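Local coordinates for protein KLLA0B12012p (PDB 6Y3P) that is the C-terminal, tubulin-tyrosine-ligase-like ATP-grasp domain of Pby1, a direct partner of the mRNA decapping enzyme Dcp2, and probably binds ATP and metal, at residues N25-F28 against R29-P33; E126-E129 against L130-L134. All blocks are in the same frame, centred on the assembly; numbering follows the deposited sequence.

Contact 1: N25-F28 against R29-P33; sequences NRSF and RKHLP. With SO4 (sulfate ion), chain B.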
loop_
_atom_site.group_PDB
_atom_site.type_symbol
_atom_site.label_atom_id
_atom_site.label_comp_id
_atom_site.label_asym_id
_atom_site.label_seq_id
_atom_site.Cartn_x
_atom_site.Cartn_y
_atom_site.Cartn_z
ATOM N N ASN A 25 21.160 11.019 -4.325
ATOM C CA ASN A 25 22.374 11.621 -4.880
ATOM C C ASN A 25 23.525 10.632 -4.968
ATOM O O ASN A 25 24.191 10.592 -5.997
ATOM C CB ASN A 25 22.785 12.863 -4.116
ATOM C CG ASN A 25 22.440 14.132 -4.847
ATOM O OD1 ASN A 25 23.022 14.478 -5.886
ATOM N ND2 ASN A 25 21.478 14.852 -4.318
ATOM N N ARG A 26 23.740 9.810 -3.913
ATOM C CA ARG A 26 24.795 8.779 -3.891
ATOM C C ARG A 26 24.528 7.733 -4.989
ATOM O O ARG A 26 25.436 7.360 -5.735
ATOM C CB ARG A 26 24.890 8.106 -2.515
ATOM C CG ARG A 26 25.334 9.079 -1.414
ATOM C CD ARG A 26 25.616 8.363 -0.096
ATOM N NE ARG A 26 24.400 7.933 0.610
ATOM C CZ ARG A 26 23.719 8.684 1.479
ATOM N NH1 ARG A 26 24.102 9.929 1.740
ATOM N NH2 ARG A 26 22.638 8.197 2.078
ATOM N N SER A 27 23.261 7.335 -5.117
ATOM C CA SER A 27 22.790 6.382 -6.098
ATOM C C SER A 27 22.904 6.937 -7.535
ATOM O O SER A 27 23.337 6.201 -8.423
ATOM C CB SER A 27 21.366 5.972 -5.768
ATOM O OG SER A 27 21.068 4.804 -6.497
ATOM N N PHE A 28 22.542 8.227 -7.763
ATOM C CA PHE A 28 22.685 8.854 -9.085
ATOM C C PHE A 28 24.171 8.961 -9.468
ATOM O O PHE A 28 24.524 8.652 -10.609
ATOM C CB PHE A 28 21.990 10.241 -9.170
ATOM C CG PHE A 28 20.473 10.205 -9.203
ATOM C CD1 PHE A 28 19.793 9.237 -9.944
ATOM C CD2 PHE A 28 19.723 11.169 -8.536
ATOM C CE1 PHE A 28 18.390 9.202 -9.972
ATOM C CE2 PHE A 28 18.318 11.126 -8.555
ATOM C CZ PHE A 28 17.661 10.139 -9.269
ATOM N N ARG A 29 25.032 9.335 -8.494
ATOM C CA ARG A 29 26.489 9.457 -8.636
ATOM C C ARG A 29 27.128 8.124 -9.039
ATOM O O ARG A 29 27.926 8.074 -9.987
ATOM C CB ARG A 29 27.115 9.925 -7.298
ATOM C CG ARG A 29 27.776 11.305 -7.330
ATOM C CD ARG A 29 29.221 11.292 -7.835
ATOM N NE ARG A 29 30.178 10.807 -6.833
ATOM C CZ ARG A 29 31.502 10.817 -6.982
ATOM N NH1 ARG A 29 32.049 11.301 -8.092
ATOM N NH2 ARG A 29 32.287 10.350 -6.021
ATOM N N LYS A 30 26.771 7.048 -8.313
ATOM C CA LYS A 30 27.315 5.703 -8.472
ATOM C C LYS A 30 26.907 4.985 -9.765
ATOM O O LYS A 30 27.780 4.443 -10.448
ATOM C CB LYS A 30 26.953 4.857 -7.247
ATOM C CG LYS A 30 27.744 3.562 -7.102
ATOM C CD LYS A 30 27.125 2.612 -6.075
ATOM C CE LYS A 30 27.632 2.850 -4.675
ATOM N NZ LYS A 30 27.086 1.852 -3.718
ATOM N N HIS A 31 25.604 4.959 -10.094
ATOM C CA HIS A 31 25.107 4.188 -11.235
ATOM C C HIS A 31 24.884 4.989 -12.512
ATOM O O HIS A 31 24.702 4.386 -13.576
ATOM C CB HIS A 31 23.838 3.407 -10.853
ATOM C CG HIS A 31 24.015 2.569 -9.635
ATOM N ND1 HIS A 31 24.940 1.539 -9.594
ATOM C CD2 HIS A 31 23.387 2.640 -8.441
ATOM C CE1 HIS A 31 24.853 1.027 -8.381
ATOM N NE2 HIS A 31 23.935 1.655 -7.651
ATOM N N LEU A 32 24.897 6.330 -12.423
ATOM C CA LEU A 32 24.784 7.201 -13.604
ATOM C C LEU A 32 25.834 8.332 -13.465
ATOM O O LEU A 32 25.472 9.512 -13.376
ATOM C CB LEU A 32 23.345 7.726 -13.798
ATOM C CG LEU A 32 22.349 6.742 -14.407
ATOM C CD1 LEU A 32 21.360 6.287 -13.395
ATOM C CD2 LEU A 32 21.563 7.370 -15.485
ATOM N N PRO A 33 27.150 7.996 -13.389
ATOM C CA PRO A 33 28.164 9.057 -13.202
ATOM C C PRO A 33 28.268 10.085 -14.333
ATOM O O PRO A 33 28.668 11.220 -14.076
ATOM C CB PRO A 33 29.472 8.273 -13.016
ATOM C CG PRO A 33 29.239 6.970 -13.699
ATOM C CD PRO A 33 27.788 6.661 -13.467
HETATM S S SO4 B . 22.119 11.140 4.362
HETATM O O1 SO4 B . 21.005 10.196 4.189
HETATM O O2 SO4 B . 23.381 10.409 4.388
HETATM O O3 SO4 B . 21.962 11.881 5.609
HETATM O O4 SO4 B . 22.150 12.100 3.269
#

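Contact 2: E126-E129 against L130-L134; sequences ENWE and LRQEL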
loop_
_atom_site.group_PDB
_atom_site.type_symbol
_atom_site.label_atom_id
_atom_site.label_comp_id
_atom_site.label_asym_id
_atom_site.label_seq_id
_atom_site.Cartn_x
_atom_site.Cartn_y
_atom_site.Cartn_z
ATOM N N GLU A 126 -28.518 -1.337 -1.258
ATOM C CA GLU A 126 -27.806 -0.285 -2.007
ATOM C C GLU A 126 -26.262 -0.570 -2.138
ATOM O O GLU A 126 -25.545 0.170 -2.815
ATOM C CB GLU A 126 -28.077 1.087 -1.342
ATOM C CG GLU A 126 -27.993 2.292 -2.269
ATOM C CD GLU A 126 -27.704 3.606 -1.565
ATOM O OE1 GLU A 126 -26.666 3.701 -0.869
ATOM O OE2 GLU A 126 -28.501 4.556 -1.742
ATOM N N ASN A 127 -25.772 -1.633 -1.468
ATOM C CA ASN A 127 -24.403 -2.153 -1.515
ATOM C C ASN A 127 -24.543 -3.674 -1.383
ATOM O O ASN A 127 -24.299 -4.236 -0.319
ATOM C CB ASN A 127 -23.487 -1.549 -0.432
ATOM C CG ASN A 127 -22.000 -1.736 -0.715
ATOM O OD1 ASN A 127 -21.538 -2.808 -1.136
ATOM N ND2 ASN A 127 -21.206 -0.691 -0.495
ATOM N N TRP A 128 -25.026 -4.312 -2.479
ATOM C CA TRP A 128 -25.313 -5.739 -2.612
ATOM C C TRP A 128 -24.106 -6.642 -2.367
ATOM O O TRP A 128 -24.294 -7.765 -1.890
ATOM C CB TRP A 128 -25.974 -6.051 -3.967
ATOM C CG TRP A 128 -25.122 -5.767 -5.168
ATOM C CD1 TRP A 128 -25.163 -4.657 -5.957
ATOM C CD2 TRP A 128 -24.133 -6.634 -5.742
ATOM N NE1 TRP A 128 -24.225 -4.752 -6.960
ATOM C CE2 TRP A 128 -23.571 -5.951 -6.847
ATOM C CE3 TRP A 128 -23.661 -7.921 -5.430
ATOM C CZ2 TRP A 128 -22.546 -6.505 -7.626
ATOM C CZ3 TRP A 128 -22.631 -8.460 -6.188
ATOM C CH2 TRP A 128 -22.082 -7.756 -7.269
ATOM N N GLU A 129 -22.877 -6.167 -2.703
ATOM C CA GLU A 129 -21.635 -6.923 -2.483
ATOM C C GLU A 129 -21.442 -7.201 -0.990
ATOM O O GLU A 129 -21.154 -8.335 -0.614
ATOM C CB GLU A 129 -20.419 -6.161 -3.032
ATOM C CG GLU A 129 -19.953 -6.610 -4.402
ATOM C CD GLU A 129 -19.401 -5.481 -5.250
ATOM O OE1 GLU A 129 -18.159 -5.405 -5.399
ATOM O OE2 GLU A 129 -20.207 -4.663 -5.753
ATOM N N LEU A 130 -21.654 -6.165 -0.157
ATOM C CA LEU A 130 -21.537 -6.161 1.304
ATOM C C LEU A 130 -22.553 -7.112 1.924
ATOM O O LEU A 130 -22.176 -7.916 2.771
ATOM C CB LEU A 130 -21.800 -4.721 1.811
ATOM C CG LEU A 130 -21.216 -4.193 3.134
ATOM C CD1 LEU A 130 -22.170 -3.221 3.779
ATOM C CD2 LEU A 130 -20.784 -5.265 4.086
ATOM N N ARG A 131 -23.842 -7.009 1.510
ATOM C CA ARG A 131 -24.939 -7.854 2.021
ATOM C C ARG A 131 -24.567 -9.333 1.930
ATOM O O ARG A 131 -24.681 -10.061 2.921
ATOM C CB ARG A 131 -26.241 -7.574 1.245
ATOM C CG ARG A 131 -27.414 -8.541 1.515
ATOM C CD ARG A 131 -28.228 -8.149 2.726
ATOM N NE ARG A 131 -29.646 -8.455 2.558
ATOM C CZ ARG A 131 -30.633 -7.723 3.068
ATOM N NH1 ARG A 131 -31.898 -8.070 2.865
ATOM N NH2 ARG A 131 -30.363 -6.633 3.776
ATOM N N GLN A 132 -24.097 -9.747 0.737
ATOM C CA GLN A 132 -23.717 -11.111 0.404
ATOM C C GLN A 132 -22.567 -11.604 1.245
ATOM O O GLN A 132 -22.577 -12.751 1.680
ATOM C CB GLN A 132 -23.401 -11.227 -1.089
ATOM C CG GLN A 132 -23.901 -12.542 -1.665
ATOM C CD GLN A 132 -23.920 -12.558 -3.160
ATOM O OE1 GLN A 132 -23.072 -11.951 -3.835
ATOM N NE2 GLN A 132 -24.827 -13.357 -3.705
ATOM N N GLU A 133 -21.612 -10.725 1.517
ATOM C CA GLU A 133 -20.463 -11.013 2.357
ATOM C C GLU A 133 -20.894 -11.297 3.805
ATOM O O GLU A 133 -20.486 -12.305 4.379
ATOM C CB GLU A 133 -19.482 -9.831 2.305
ATOM C CG GLU A 133 -18.666 -9.766 1.027
ATOM C CD GLU A 133 -17.651 -10.877 0.840
ATOM O OE1 GLU A 133 -17.097 -11.364 1.854
ATOM O OE2 GLU A 133 -17.416 -11.266 -0.326
ATOM N N LEU A 134 -21.724 -10.403 4.386
ATOM C CA LEU A 134 -22.238 -10.508 5.763
ATOM C C LEU A 134 -23.089 -11.771 5.931
ATOM O O LEU A 134 -23.034 -12.422 6.978
ATOM C CB LEU A 134 -23.068 -9.249 6.075
ATOM C CG LEU A 134 -22.405 -8.054 6.806
ATOM C CD1 LEU A 134 -20.925 -7.888 6.478
ATOM C CD2 LEU A 134 -23.167 -6.789 6.541
#

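Contact 1: N25-F28 against R29-P33
The imidazole of His31 turns its edge to the Ser27 hydroxyl one helical turn earlier, a plain contact with Ser27 OG in the ring plane, 3.7 Å from His31 CD2. Both sit in the last turns of helix 21-31, the crossover helix of a beta-alpha-beta unit between parallel strands 8-12 and 37-38. Ser27 OG hydrogen-bonds Phe367 O of helix 357-375, and His31 NE2 makes a weak bond to Asp368. His31 CG stands anti to its own carbonyl carbon (chi1 -53°), which brings the ring alongside Ser27 O, with His31 CD2 3.6 Å from Ser27 O. That oxygen also takes His31 N at 3.1 Å, with a nearly straight N-H. Phe28 packs on Ile10 and Val37 of the sheet and on Val371 of helix 357-375. Leu32 leaves helical geometry, and its N-H to Phe28 O is the most bent of the four i to i+4 bonds (137°). Arg26 bends at chi3 and carries its guanidinium to a sulfate ion, most likely a component of the crystallisation solution. Its NH2 also forms a salt bridge with Asp364. The sulfur lies in the guanidinium plane; three weaker bonds accompany the shortest, Arg26 NH1 to sulfate O2 at 2.8 Å.

Contact 2: E126-E129 against L130-L134
Asn127 crosses Leu130 at about a right angle, with its OD1 lying 3.5 Å from Leu130 CB. This is the N-cap of helix 128-136, in the tubulin-tyrosine ligase family region of the chain. The Asn127 amide group swings back over the first turn because CG stands opposite the backbone N (chi1 -162°). OD1 then accepts a weak capping bond from Leu130 N, 3.5 Å away. The same N-H leans weakly on Asn127 O as well, at a strongly bent 123°. Asn127 O also takes a weak but straighter bond from Arg131 N. The start of the helix is therefore held by several long bonds to one residue. The other end of the Asn127 amide is used too: ND2 donates to Asn111 O. That bond ties the cap to strand 109-113, an outermost strand of an antiparallel sheet.

Further along, the regular i to i+4 bonds take over. Gln132 N reaches Trp128 O at 3.3 Å, and Glu133 N reaches Glu129 O at 3.2 Å. Leu130 is buried and packs on Phe110, Ile112 and Leu124, between the strand and helix 120-125. The indole of Trp128 is on the surface, where it and Gln132 also meet a crystal neighbour. Glu129 bends at chi2 and brings OE2 over one face of this indole, where it hovers 3.5 Å from the plane, nearer the border of the ring than its centre. Gln132 comes to the same ring differently. Its straight outer chain brings the amide oxygen beside the ring border, roughly level with the ring. The contact there is loose, with Gln132 OE1 4.2 Å from Trp128 CZ3.

How the contacts relate
Contact 1 and contact 2 are both local helix contacts, but the centre of the chain lies between them. Their centres are about 52 Å apart and their nearest atoms about 39 Å apart, so they do not touch. Contact 1 comes first in the sequence. The first deals with the end of a helix and the second with the start of one. Helix 21-31 goes with a parallel sheet, whereas helix 128-136 lies beside an antiparallel one. The sulfate belongs to contact 1 alone. It is probably a crystallisation ion and does not by itself mark a nucleotide site. Neither contact contains a bound nucleotide or metal.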